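Local coordinates for conserved hypothetical protein VT76 (Thermotoga maritima, PDB 1RCU) that is of unknown function but has the Rossmann-like fold of the SLOG family, whose members are thought to bind nucleotides or related ligands, at residues 50-55 and 77-82; 85-90 and 102-107; 144-149 and 177-182. All coordinates share one frame; numbering follows the deposited sequence.

Contact 1. Residues 50-55 and 77-82; sequences LGRTLA and VREAGG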
ATOM      1  N   LEU A  50     -26.586  17.041   4.159  1.00 26.08           N
ATOM      2  CA  LEU A  50     -25.582  16.847   3.127  1.00 24.97           C
ATOM      3  C   LEU A  50     -25.788  15.523   2.409  1.00 26.67           C
ATOM      4  O   LEU A  50     -25.759  15.466   1.180  1.00 26.36           O
ATOM      5  CB  LEU A  50     -24.168  16.904   3.730  1.00 19.66           C
ATOM      6  CG  LEU A  50     -23.059  16.577   2.720  1.00 18.12           C
ATOM      7  CD1 LEU A  50     -23.086  17.593   1.597  1.00 13.87           C
ATOM      8  CD2 LEU A  50     -21.698  16.582   3.383  1.00 14.25           C
ATOM      9  N   GLY A  51     -26.007  14.467   3.188  1.00 27.32           N
ATOM     10  CA  GLY A  51     -26.205  13.140   2.632  1.00 27.97           C
ATOM     11  C   GLY A  51     -27.428  13.011   1.753  1.00 28.29           C
ATOM     12  O   GLY A  51     -27.367  12.450   0.654  1.00 28.44           O
ATOM     13  N   ARG A  52     -28.546  13.532   2.238  1.00 28.38           N
ATOM     14  CA  ARG A  52     -29.791  13.476   1.501  1.00 27.96           C
ATOM     15  C   ARG A  52     -29.698  14.277   0.205  1.00 27.94           C
ATOM     16  O   ARG A  52     -30.092  13.810  -0.862  1.00 28.42           O
ATOM     17  CB  ARG A  52     -30.914  14.025   2.370  1.00 26.38           C
ATOM     18  CG  ARG A  52     -31.121  13.285   3.669  1.00 25.12           C
ATOM     19  CD  ARG A  52     -32.461  13.675   4.220  1.00 26.91           C
ATOM     20  NE  ARG A  52     -32.758  13.072   5.513  1.00 27.58           N
ATOM     21  CZ  ARG A  52     -32.792  13.742   6.658  1.00 25.97           C
ATOM     22  NH1 ARG A  52     -32.536  15.040   6.675  1.00 25.75           N
ATOM     23  NH2 ARG A  52     -33.117  13.118   7.778  1.00 24.60           N
ATOM     24  N   THR A  53     -29.153  15.480   0.310  1.00 27.55           N
ATOM     25  CA  THR A  53     -29.021  16.349  -0.838  1.00 27.21           C
ATOM     26  C   THR A  53     -28.139  15.740  -1.921  1.00 27.91           C
ATOM     27  O   THR A  53     -28.427  15.887  -3.113  1.00 28.76           O
ATOM     28  CB  THR A  53     -28.433  17.692  -0.443  1.00 27.28           C
ATOM     29  OG1 THR A  53     -29.224  18.267   0.604  1.00 24.41           O
ATOM     30  CG2 THR A  53     -28.418  18.639  -1.658  1.00 24.48           C
ATOM     31  N   LEU A  54     -27.066  15.063  -1.519  1.00 26.41           N
ATOM     32  CA  LEU A  54     -26.176  14.458  -2.503  1.00 26.45           C
ATOM     33  C   LEU A  54     -26.928  13.359  -3.226  1.00 27.34           C
ATOM     34  O   LEU A  54     -26.843  13.234  -4.446  1.00 27.76           O
ATOM     35  CB  LEU A  54     -24.925  13.893  -1.832  1.00 23.79           C
ATOM     36  CG  LEU A  54     -23.992  14.975  -1.275  1.00 22.98           C
ATOM     37  CD1 LEU A  54     -22.805  14.354  -0.576  1.00 21.42           C
ATOM     38  CD2 LEU A  54     -23.539  15.870  -2.407  1.00 21.13           C
ATOM     39  N   ALA A  55     -27.668  12.562  -2.458  1.00 27.72           N
ATOM     40  CA  ALA A  55     -28.453  11.475  -3.023  1.00 26.96           C
ATOM     41  C   ALA A  55     -29.490  12.036  -3.987  1.00 26.45           C
ATOM     42  O   ALA A  55     -29.589  11.566  -5.112  1.00 26.91           O
ATOM     43  CB  ALA A  55     -29.144  10.663  -1.907  1.00 26.49           C
ATOM     44  N   VAL A  77     -27.781   9.560   2.894  1.00 27.93           N
ATOM     45  CA  VAL A  77     -27.779   9.135   1.508  1.00 28.65           C
ATOM     46  C   VAL A  77     -28.758   7.983   1.322  1.00 30.66           C
ATOM     47  O   VAL A  77     -29.568   7.982   0.391  1.00 32.24           O
ATOM     48  CB  VAL A  77     -26.376   8.686   1.057  1.00 28.63           C
ATOM     49  CG1 VAL A  77     -26.447   8.145  -0.356  1.00 27.43           C
ATOM     50  CG2 VAL A  77     -25.395   9.849   1.130  1.00 26.71           C
ATOM     51  N   ARG A  78     -28.694   7.002   2.216  1.00 30.77           N
ATOM     52  CA  ARG A  78     -29.582   5.844   2.125  1.00 31.73           C
ATOM     53  C   ARG A  78     -31.030   6.252   2.343  1.00 31.84           C
ATOM     54  O   ARG A  78     -31.943   5.746   1.687  1.00 30.13           O
ATOM     55  CB  ARG A  78     -29.198   4.781   3.139  1.00 30.81           C
ATOM     56  CG  ARG A  78     -27.846   4.185   2.876  1.00 34.88           C
ATOM     57  CD  ARG A  78     -27.789   3.420   1.571  1.00 37.47           C
ATOM     58  NE  ARG A  78     -27.676   1.978   1.789  1.00 41.29           N
ATOM     59  CZ  ARG A  78     -28.706   1.143   1.781  1.00 40.37           C
ATOM     60  NH1 ARG A  78     -28.525  -0.153   1.992  1.00 41.47           N
ATOM     61  NH2 ARG A  78     -29.917   1.608   1.547  1.00 44.51           N
ATOM     62  N   GLU A  79     -31.248   7.171   3.270  1.00 32.89           N
ATOM     63  CA  GLU A  79     -32.597   7.644   3.525  1.00 33.93           C
ATOM     64  C   GLU A  79     -33.211   8.111   2.218  1.00 34.45           C
ATOM     65  O   GLU A  79     -34.354   7.789   1.910  1.00 36.14           O
ATOM     66  CB  GLU A  79     -32.572   8.801   4.507  1.00 33.96           C
ATOM     67  CG  GLU A  79     -33.072   8.424   5.881  1.00 36.24           C
ATOM     68  CD  GLU A  79     -32.642   9.406   6.947  1.00 36.08           C
ATOM     69  OE1 GLU A  79     -32.672  10.620   6.685  1.00 35.93           O
ATOM     70  OE2 GLU A  79     -32.286   8.962   8.052  1.00 38.47           O
ATOM     71  N   ALA A  80     -32.451   8.868   1.439  1.00 33.90           N
ATOM     72  CA  ALA A  80     -32.951   9.356   0.169  1.00 32.03           C
ATOM     73  C   ALA A  80     -32.817   8.369  -0.990  1.00 31.50           C
ATOM     74  O   ALA A  80     -33.046   8.733  -2.136  1.00 32.90           O
ATOM     75  CB  ALA A  80     -32.265  10.646  -0.167  1.00 32.82           C
ATOM     76  N   GLY A  81     -32.432   7.134  -0.693  1.00 29.35           N
ATOM     77  CA  GLY A  81     -32.308   6.135  -1.734  1.00 28.63           C
ATOM     78  C   GLY A  81     -31.075   6.242  -2.611  1.00 29.14           C
ATOM     79  O   GLY A  81     -31.020   5.655  -3.688  1.00 29.87           O
ATOM     80  N   GLY A  82     -30.080   6.997  -2.171  1.00 27.88           N
ATOM     81  CA  GLY A  82     -28.881   7.124  -2.966  1.00 25.06           C
ATOM     82  C   GLY A  82     -27.930   5.999  -2.618  1.00 25.31           C
ATOM     83  O   GLY A  82     -28.209   5.204  -1.726  1.00 26.67           O
TER
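The guanidinium of Arg52 meets the carboxylate of Glu79 at its edge, the two planes only 30° apart, so the groups lie nearly coplanar. Neither flat group stacks on the other. The approach is side-on: NE and NH2 of Arg52 both turn to one oxygen, with NE to Glu79 OE1 at 2.7 Å and NH2 to the same OE1 at 2.8 Å, and both N-H groups reach it along bent paths. This salt bridge spans the outer side of a helix-helix contact in the Rossmann-like fold, between helix 44-56 and the end of helix 68-79. The arginine chain stays extended from CG to NE, which carries its charged end across to the glutamate. Gln75, one turn earlier on helix 68-79, holds the other oxygen, OE2, so both carboxylate oxygens have a partner and the rotation of the group is probably restricted.

Beneath the ion pair the helices come close at Gly51 and Ala55, two small residues. Gly51 lets the backbones approach to 4.4 Å between its CA and that of Val77, and Val77 CG2 rests on Gly51 O. Ala55 CB is directed into the other segment, 3.6 Å from Ala80 CB and 4.0 Å from Val77 CG1. A Schellman motif closes helix 68-79 here, with Gly81 as its positive-phi residue: Gly81 N bonds to Arg78 O, and Gly82 N returns to Val77 O. The turn brings the chain back beside helix 44-56, where Gly82 CA lies 3.7 Å from Ala55 CB.

Contact 2. Residues 85-90 and 102-107; sequences VGILPD and VKTGLD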
ATOM      1  N   VAL A  85     -20.741   4.370  -0.860  1.00 23.31           N
ATOM      2  CA  VAL A  85     -19.717   3.338  -0.770  1.00 23.81           C
ATOM      3  C   VAL A  85     -18.642   3.666   0.259  1.00 24.10           C
ATOM      4  O   VAL A  85     -18.087   4.769   0.261  1.00 24.85           O
ATOM      5  CB  VAL A  85     -19.052   3.149  -2.145  1.00 23.00           C
ATOM      6  CG1 VAL A  85     -17.862   2.192  -2.023  1.00 27.23           C
ATOM      7  CG2 VAL A  85     -20.076   2.633  -3.146  1.00 22.33           C
ATOM      8  N   GLY A  86     -18.348   2.691   1.118  1.00 23.12           N
ATOM      9  CA  GLY A  86     -17.340   2.883   2.141  1.00 22.24           C
ATOM     10  C   GLY A  86     -16.018   2.199   1.847  1.00 21.72           C
ATOM     11  O   GLY A  86     -15.983   1.051   1.406  1.00 21.88           O
ATOM     12  N   ILE A  87     -14.929   2.921   2.079  1.00 21.60           N
ATOM     13  CA  ILE A  87     -13.577   2.398   1.875  1.00 22.77           C
ATOM     14  C   ILE A  87     -13.073   2.223   3.301  1.00 23.90           C
ATOM     15  O   ILE A  87     -12.815   3.198   3.999  1.00 22.14           O
ATOM     16  CB  ILE A  87     -12.678   3.420   1.143  1.00 21.47           C
ATOM     17  CG1 ILE A  87     -13.334   3.859  -0.169  1.00 22.28           C
ATOM     18  CG2 ILE A  87     -11.322   2.817   0.847  1.00 19.78           C
ATOM     19  CD1 ILE A  87     -13.327   2.829  -1.250  1.00 19.13           C
ATOM     20  N   LEU A  88     -12.941   0.974   3.720  1.00 25.83           N
ATOM     21  CA  LEU A  88     -12.535   0.660   5.078  1.00 28.88           C
ATOM     22  C   LEU A  88     -11.079   0.360   5.331  1.00 31.69           C
ATOM     23  O   LEU A  88     -10.410  -0.311   4.538  1.00 31.01           O
ATOM     24  CB  LEU A  88     -13.340  -0.534   5.589  1.00 29.15           C
ATOM     25  CG  LEU A  88     -14.837  -0.324   5.773  1.00 30.64           C
ATOM     26  CD1 LEU A  88     -15.554  -1.659   5.657  1.00 30.64           C
ATOM     27  CD2 LEU A  88     -15.096   0.330   7.132  1.00 29.98           C
ATOM     28  N   PRO A  89     -10.559   0.887   6.450  1.00 35.04           N
ATOM     29  CA  PRO A  89      -9.168   0.644   6.817  1.00 38.38           C
ATOM     30  C   PRO A  89      -9.171  -0.797   7.306  1.00 41.90           C
ATOM     31  O   PRO A  89     -10.151  -1.239   7.905  1.00 39.52           O
ATOM     32  CB  PRO A  89      -8.924   1.658   7.935  1.00 36.61           C
ATOM     33  CG  PRO A  89     -10.253   1.828   8.545  1.00 34.67           C
ATOM     34  CD  PRO A  89     -11.171   1.875   7.357  1.00 35.03           C
ATOM     35  N   ASP A  90      -8.097  -1.525   7.020  1.00 47.58           N
ATOM     36  CA  ASP A  90      -7.986  -2.920   7.421  1.00 54.49           C
ATOM     37  C   ASP A  90      -9.188  -3.722   6.950  1.00 57.36           C
ATOM     38  O   ASP A  90      -9.754  -3.446   5.892  1.00 57.78           O
ATOM     39  CB  ASP A  90      -7.877  -3.049   8.943  1.00 57.49           C
ATOM     40  CG  ASP A  90      -6.502  -3.525   9.392  1.00 61.58           C
ATOM     41  OD1 ASP A  90      -5.570  -2.689   9.486  1.00 62.84           O
ATOM     42  OD2 ASP A  90      -6.349  -4.743   9.636  1.00 63.38           O
ATOM     43  N   VAL A 102     -16.099  -1.642   1.259  1.00 22.01           N
ATOM     44  CA  VAL A 102     -14.883  -2.145   0.615  1.00 22.68           C
ATOM     45  C   VAL A 102     -13.727  -2.222   1.591  1.00 24.03           C
ATOM     46  O   VAL A 102     -13.234  -1.195   2.057  1.00 24.08           O
ATOM     47  CB  VAL A 102     -14.441  -1.239  -0.576  1.00 21.51           C
ATOM     48  CG1 VAL A 102     -13.085  -1.681  -1.093  1.00 18.54           C
ATOM     49  CG2 VAL A 102     -15.476  -1.293  -1.681  1.00 19.98           C
ATOM     50  N   LYS A 103     -13.287  -3.439   1.890  1.00 25.31           N
ATOM     51  CA  LYS A 103     -12.156  -3.641   2.793  1.00 26.70           C
ATOM     52  C   LYS A 103     -10.874  -3.430   2.002  1.00 26.34           C
ATOM     53  O   LYS A 103     -10.853  -3.655   0.796  1.00 28.06           O
ATOM     54  CB  LYS A 103     -12.203  -5.054   3.366  1.00 28.95           C
ATOM     55  CG  LYS A 103     -13.529  -5.365   4.067  1.00 29.93           C
ATOM     56  CD  LYS A 103     -13.486  -6.711   4.787  1.00 33.89           C
ATOM     57  CE  LYS A 103     -14.816  -7.045   5.466  1.00 35.62           C
ATOM     58  NZ  LYS A 103     -15.891  -7.308   4.462  1.00 41.12           N
ATOM     59  N   THR A 104      -9.815  -2.978   2.666  1.00 26.74           N
ATOM     60  CA  THR A 104      -8.559  -2.724   1.973  1.00 25.42           C
ATOM     61  C   THR A 104      -7.349  -3.377   2.608  1.00 24.68           C
ATOM     62  O   THR A 104      -6.378  -3.677   1.913  1.00 25.11           O
ATOM     63  CB  THR A 104      -8.236  -1.223   1.902  1.00 25.71           C
ATOM     64  OG1 THR A 104      -7.998  -0.737   3.228  1.00 22.96           O
ATOM     65  CG2 THR A 104      -9.379  -0.448   1.255  1.00 23.90           C
ATOM     66  N   GLY A 105      -7.389  -3.587   3.919  1.00 24.27           N
ATOM     67  CA  GLY A 105      -6.241  -4.175   4.589  1.00 23.20           C
ATOM     68  C   GLY A 105      -5.154  -3.123   4.751  1.00 24.88           C
ATOM     69  O   GLY A 105      -3.986  -3.442   4.988  1.00 26.73           O
ATOM     70  N   LEU A 106      -5.536  -1.856   4.608  1.00 24.21           N
ATOM     71  CA  LEU A 106      -4.594  -0.750   4.741  1.00 24.12           C
ATOM     72  C   LEU A 106      -4.870   0.024   6.026  1.00 24.25           C
ATOM     73  O   LEU A 106      -5.996   0.032   6.525  1.00 22.69           O
ATOM     74  CB  LEU A 106      -4.715   0.209   3.538  1.00 22.00           C
ATOM     75  CG  LEU A 106      -3.938   0.014   2.225  1.00 26.29           C
ATOM     76  CD1 LEU A 106      -3.238  -1.341   2.187  1.00 23.24           C
ATOM     77  CD2 LEU A 106      -4.905   0.195   1.045  1.00 25.17           C
ATOM     78  N   ASP A 107      -3.846   0.670   6.574  1.00 25.28           N
ATOM     79  CA  ASP A 107      -4.064   1.472   7.772  1.00 27.09           C
ATOM     80  C   ASP A 107      -4.861   2.726   7.401  1.00 26.01           C
ATOM     81  O   ASP A 107      -5.096   3.002   6.225  1.00 24.95           O
ATOM     82  CB  ASP A 107      -2.734   1.871   8.432  1.00 29.65           C
ATOM     83  CG  ASP A 107      -1.813   2.651   7.499  1.00 33.13           C
ATOM     84  OD1 ASP A 107      -2.258   3.636   6.866  1.00 35.05           O
ATOM     85  OD2 ASP A 107      -0.626   2.280   7.402  1.00 37.06           O
TER
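Strands 84-88 and 100-103 run parallel, with Val102 bonded through both its N and its O to strand 84-88: its N donates to Gly86 O at 2.7 Å, and its O accepts from Leu88 N at 2.7 Å in a nearly straight bond (172° at the hydrogen). Val102 pairs with Ile87, and their side chains share a face of the sheet, Ile87 CD1 lying 4.3 Å from Val102 CB. Further along, Ile87 CG2 meets Thr104 CG2, the two side chains crossing at about a right angle.

Thr104 then ties the strand ends together. With chi1 at 66°, OG1 sits between its own backbone N and carbonyl carbon, where it donates to Leu88 O (2.8 Å) and accepts from Leu106 N, forming an ST turn. This is the outer edge of the chain's parallel Rossmann-like sheet, 100-103 being an outermost strand, and past the strand ends the two segments hold each other through loop backbone. Asp90 N donates to Leu106 O at 2.7 Å. In return, Asp90 O accepts from both Thr104 N and Gly105 N, which come from the same face of its carbonyl plane, the glycine N standing well above that plane. Subunits of the assembly also meet here: Asn118 of the second subunit accepts from Lys103 N, and Arg117 of the fourth subunit forms a salt bridge with Asp107, whose OD1 caps helix 108-116 at Met110 N.

Contact 3. Residues 144-149 and 177-182; sequences PVILLR and HQAWTV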
ATOM      1  N   PRO A 144     -10.678  19.095  -6.112  1.00 21.25           N
ATOM      2  CA  PRO A 144     -11.230  20.282  -5.462  1.00 20.78           C
ATOM      3  C   PRO A 144     -11.861  19.878  -4.143  1.00 21.06           C
ATOM      4  O   PRO A 144     -12.510  18.835  -4.031  1.00 22.33           O
ATOM      5  CB  PRO A 144     -12.252  20.796  -6.474  1.00 20.01           C
ATOM      6  CG  PRO A 144     -12.633  19.550  -7.226  1.00 22.54           C
ATOM      7  CD  PRO A 144     -11.311  18.861  -7.414  1.00 18.99           C
ATOM      8  N   VAL A 145     -11.647  20.725  -3.148  1.00 21.11           N
ATOM      9  CA  VAL A 145     -12.149  20.521  -1.809  1.00 19.95           C
ATOM     10  C   VAL A 145     -13.119  21.646  -1.462  1.00 21.08           C
ATOM     11  O   VAL A 145     -12.884  22.822  -1.781  1.00 19.59           O
ATOM     12  CB  VAL A 145     -10.986  20.550  -0.751  1.00 19.41           C
ATOM     13  CG1 VAL A 145     -11.564  20.448   0.660  1.00 17.36           C
ATOM     14  CG2 VAL A 145      -9.990  19.412  -1.010  1.00 17.38           C
ATOM     15  N   ILE A 146     -14.218  21.272  -0.820  1.00 21.29           N
ATOM     16  CA  ILE A 146     -15.188  22.244  -0.368  1.00 21.29           C
ATOM     17  C   ILE A 146     -15.274  22.078   1.143  1.00 21.25           C
ATOM     18  O   ILE A 146     -15.682  21.028   1.633  1.00 21.12           O
ATOM     19  CB  ILE A 146     -16.570  22.008  -0.987  1.00 22.81           C
ATOM     20  CG1 ILE A 146     -16.468  22.131  -2.511  1.00 20.76           C
ATOM     21  CG2 ILE A 146     -17.587  23.021  -0.398  1.00 21.95           C
ATOM     22  CD1 ILE A 146     -17.722  21.701  -3.242  1.00 20.66           C
ATOM     23  N   LEU A 147     -14.858  23.104   1.877  1.00 20.82           N
ATOM     24  CA  LEU A 147     -14.894  23.058   3.336  1.00 20.50           C
ATOM     25  C   LEU A 147     -16.269  23.538   3.746  1.00 21.83           C
ATOM     26  O   LEU A 147     -16.732  24.589   3.280  1.00 21.05           O
ATOM     27  CB  LEU A 147     -13.836  23.999   3.953  1.00 20.85           C
ATOM     28  CG  LEU A 147     -12.366  23.962   3.494  1.00 22.09           C
ATOM     29  CD1 LEU A 147     -11.559  25.062   4.188  1.00 19.03           C
ATOM     30  CD2 LEU A 147     -11.747  22.597   3.799  1.00 23.01           C
ATOM     31  N   LEU A 148     -16.943  22.769   4.592  1.00 22.12           N
ATOM     32  CA  LEU A 148     -18.262  23.174   5.058  1.00 22.70           C
ATOM     33  C   LEU A 148     -17.971  23.875   6.384  1.00 22.49           C
ATOM     34  O   LEU A 148     -17.858  23.239   7.426  1.00 21.65           O
ATOM     35  CB  LEU A 148     -19.156  21.946   5.254  1.00 24.32           C
ATOM     36  CG  LEU A 148     -20.656  22.228   5.363  1.00 28.11           C
ATOM     37  CD1 LEU A 148     -21.152  23.078   4.179  1.00 28.74           C
ATOM     38  CD2 LEU A 148     -21.393  20.912   5.409  1.00 28.63           C
ATOM     39  N   ARG A 149     -17.811  25.189   6.312  1.00 22.16           N
ATOM     40  CA  ARG A 149     -17.480  26.015   7.469  1.00 24.76           C
ATOM     41  C   ARG A 149     -18.497  26.021   8.598  1.00 24.20           C
ATOM     42  O   ARG A 149     -19.669  25.712   8.405  1.00 23.81           O
ATOM     43  CB  ARG A 149     -17.231  27.446   6.993  1.00 24.95           C
ATOM     44  CG  ARG A 149     -16.303  27.477   5.814  1.00 26.65           C
ATOM     45  CD  ARG A 149     -14.920  27.021   6.193  1.00 27.54           C
ATOM     46  NE  ARG A 149     -14.096  28.201   6.393  1.00 35.20           N
ATOM     47  CZ  ARG A 149     -14.026  28.879   7.528  1.00 33.79           C
ATOM     48  NH1 ARG A 149     -14.713  28.491   8.589  1.00 31.48           N
ATOM     49  NH2 ARG A 149     -13.303  29.971   7.564  1.00 35.54           N
ATOM     50  N   HIS A 177     -12.374  25.414  -1.905  1.00 26.74           N
ATOM     51  CA  HIS A 177     -13.585  26.208  -1.753  1.00 24.16           C
ATOM     52  C   HIS A 177     -14.112  26.185  -0.313  1.00 23.88           C
ATOM     53  O   HIS A 177     -13.809  25.280   0.481  1.00 22.56           O
ATOM     54  CB  HIS A 177     -14.671  25.694  -2.705  1.00 24.30           C
ATOM     55  CG  HIS A 177     -14.251  25.677  -4.142  1.00 24.46           C
ATOM     56  ND1 HIS A 177     -13.386  24.736  -4.655  1.00 24.82           N
ATOM     57  CD2 HIS A 177     -14.554  26.509  -5.167  1.00 23.39           C
ATOM     58  CE1 HIS A 177     -13.173  24.991  -5.935  1.00 25.41           C
ATOM     59  NE2 HIS A 177     -13.872  26.060  -6.267  1.00 24.10           N
ATOM     60  N   GLN A 178     -14.914  27.194   0.009  1.00 24.46           N
ATOM     61  CA  GLN A 178     -15.537  27.332   1.322  1.00 23.67           C
ATOM     62  C   GLN A 178     -17.037  27.563   1.124  1.00 24.24           C
ATOM     63  O   GLN A 178     -17.452  28.286   0.214  1.00 24.66           O
ATOM     64  CB  GLN A 178     -14.946  28.526   2.076  1.00 23.67           C
ATOM     65  CG  GLN A 178     -13.510  28.327   2.469  1.00 24.88           C
ATOM     66  CD  GLN A 178     -12.959  29.482   3.286  1.00 25.86           C
ATOM     67  OE1 GLN A 178     -13.444  29.773   4.386  1.00 27.03           O
ATOM     68  NE2 GLN A 178     -11.926  30.134   2.767  1.00 22.84           N
ATOM     69  N   ALA A 179     -17.844  26.935   1.973  1.00 24.38           N
ATOM     70  CA  ALA A 179     -19.297  27.073   1.939  1.00 25.52           C
ATOM     71  C   ALA A 179     -19.788  27.073   3.377  1.00 26.27           C
ATOM     72  O   ALA A 179     -19.225  26.389   4.226  1.00 27.15           O
ATOM     73  CB  ALA A 179     -19.925  25.902   1.158  1.00 25.17           C
ATOM     74  N   TRP A 180     -20.828  27.844   3.661  1.00 28.09           N
ATOM     75  CA  TRP A 180     -21.351  27.897   5.022  1.00 28.86           C
ATOM     76  C   TRP A 180     -22.695  27.223   5.129  1.00 29.19           C
ATOM     77  O   TRP A 180     -23.366  27.322   6.147  1.00 31.22           O
ATOM     78  CB  TRP A 180     -21.479  29.343   5.490  1.00 28.10           C
ATOM     79  CG  TRP A 180     -20.160  30.001   5.635  1.00 29.82           C
ATOM     80  CD1 TRP A 180     -19.392  30.551   4.639  1.00 29.41           C
ATOM     81  CD2 TRP A 180     -19.410  30.129   6.838  1.00 29.31           C
ATOM     82  NE1 TRP A 180     -18.201  31.014   5.160  1.00 31.66           N
ATOM     83  CE2 TRP A 180     -18.192  30.765   6.510  1.00 30.34           C
ATOM     84  CE3 TRP A 180     -19.645  29.761   8.169  1.00 33.34           C
ATOM     85  CZ2 TRP A 180     -17.219  31.046   7.468  1.00 33.19           C
ATOM     86  CZ3 TRP A 180     -18.668  30.039   9.133  1.00 34.20           C
ATOM     87  CH2 TRP A 180     -17.473  30.674   8.775  1.00 33.85           C
ATOM     88  N   THR A 181     -23.079  26.505   4.088  1.00 29.68           N
ATOM     89  CA  THR A 181     -24.378  25.861   4.078  1.00 29.82           C
ATOM     90  C   THR A 181     -24.359  24.675   3.139  1.00 30.09           C
ATOM     91  O   THR A 181     -23.619  24.682   2.158  1.00 29.89           O
ATOM     92  CB  THR A 181     -25.430  26.892   3.629  1.00 30.58           C
ATOM     93  OG1 THR A 181     -26.254  27.232   4.743  1.00 32.26           O
ATOM     94  CG2 THR A 181     -26.278  26.372   2.511  1.00 30.75           C
ATOM     95  N   VAL A 182     -25.155  23.653   3.432  1.00 30.31           N
ATOM     96  CA  VAL A 182     -25.193  22.490   2.558  1.00 32.12           C
ATOM     97  C   VAL A 182     -25.622  22.935   1.167  1.00 33.01           C
ATOM     98  O   VAL A 182     -25.019  22.543   0.160  1.00 32.54           O
ATOM     99  CB  VAL A 182     -26.176  21.410   3.073  1.00 31.76           C
ATOM    100  CG1 VAL A 182     -26.174  20.207   2.142  1.00 31.58           C
ATOM    101  CG2 VAL A 182     -25.778  20.990   4.469  1.00 31.04           C
TER
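Arg149 lays its CB squarely on the six-membered ring of Trp180, 3.3 Å from the ring centroid and only 6° off the normal, a CH-pi contact over the face. Its chain then bends at chi2 and again at chi3, folding the guanidinium back so that Trp180 CZ2 lies over one face of it, toward its rim, with the guanidinium and indole planes 40° apart. At its edge the same guanidinium meets Gln178: NE donates to OE1 at 2.6 Å, while NH2 adds a weak bond to that oxygen. Guanidinium and amide planes differ by only 14°, yet NE stands tilted out of the plane of the glutamine carbonyl. A salt bridge from NH1 to Asp156 fastens a further side of the group.

Behind these side chains the two strands pair in parallel. Val145 O receives His177 N, Leu147 N reaches His177 O in a nearly straight bond (2.8 Å), Leu147 O takes Ala179 N, and Arg149 N closes the series on Ala179 O. The His177 ring turns its edge to Val145 O, where ND1 makes one more weak bond. On the face that carries Ile146, Leu148 and Ala179, Ile146 CG2 packs against Ala179 CB at 4.0 Å.

Strands 145-148 and 176-179 belong to a beta-alpha-beta unit with helix 153-157, which supplies Asp156. Strand 121-125 bonds to the other side of 145-148, helix 182-190 covers Ile146 and Ala179 through Ile188, and Val182 at its start reaches helix 44-56.

Overall arrangement
The three contacts are spread around one parallel sheet. Contacts 2 and 3 pair strands at its two edges, on opposite sides of the chain's centre and about 15 Å apart at their nearest atoms, whereas contact 1 joins two helices. Contact 2 is the most buried, and the second subunit packs against its strands; contacts 1 and 3 are partly buried and touch no other chain of the assembly. Backbone hydrogen bonds dominate 2 and 3, while contact 1 depends on small residues and an ion pair near the surface. Contacts 1 and 3 meet where Val182 packs on Leu50; contact 2 follows contact 1 in sequence, helix 68-79 leading into strand 84-88.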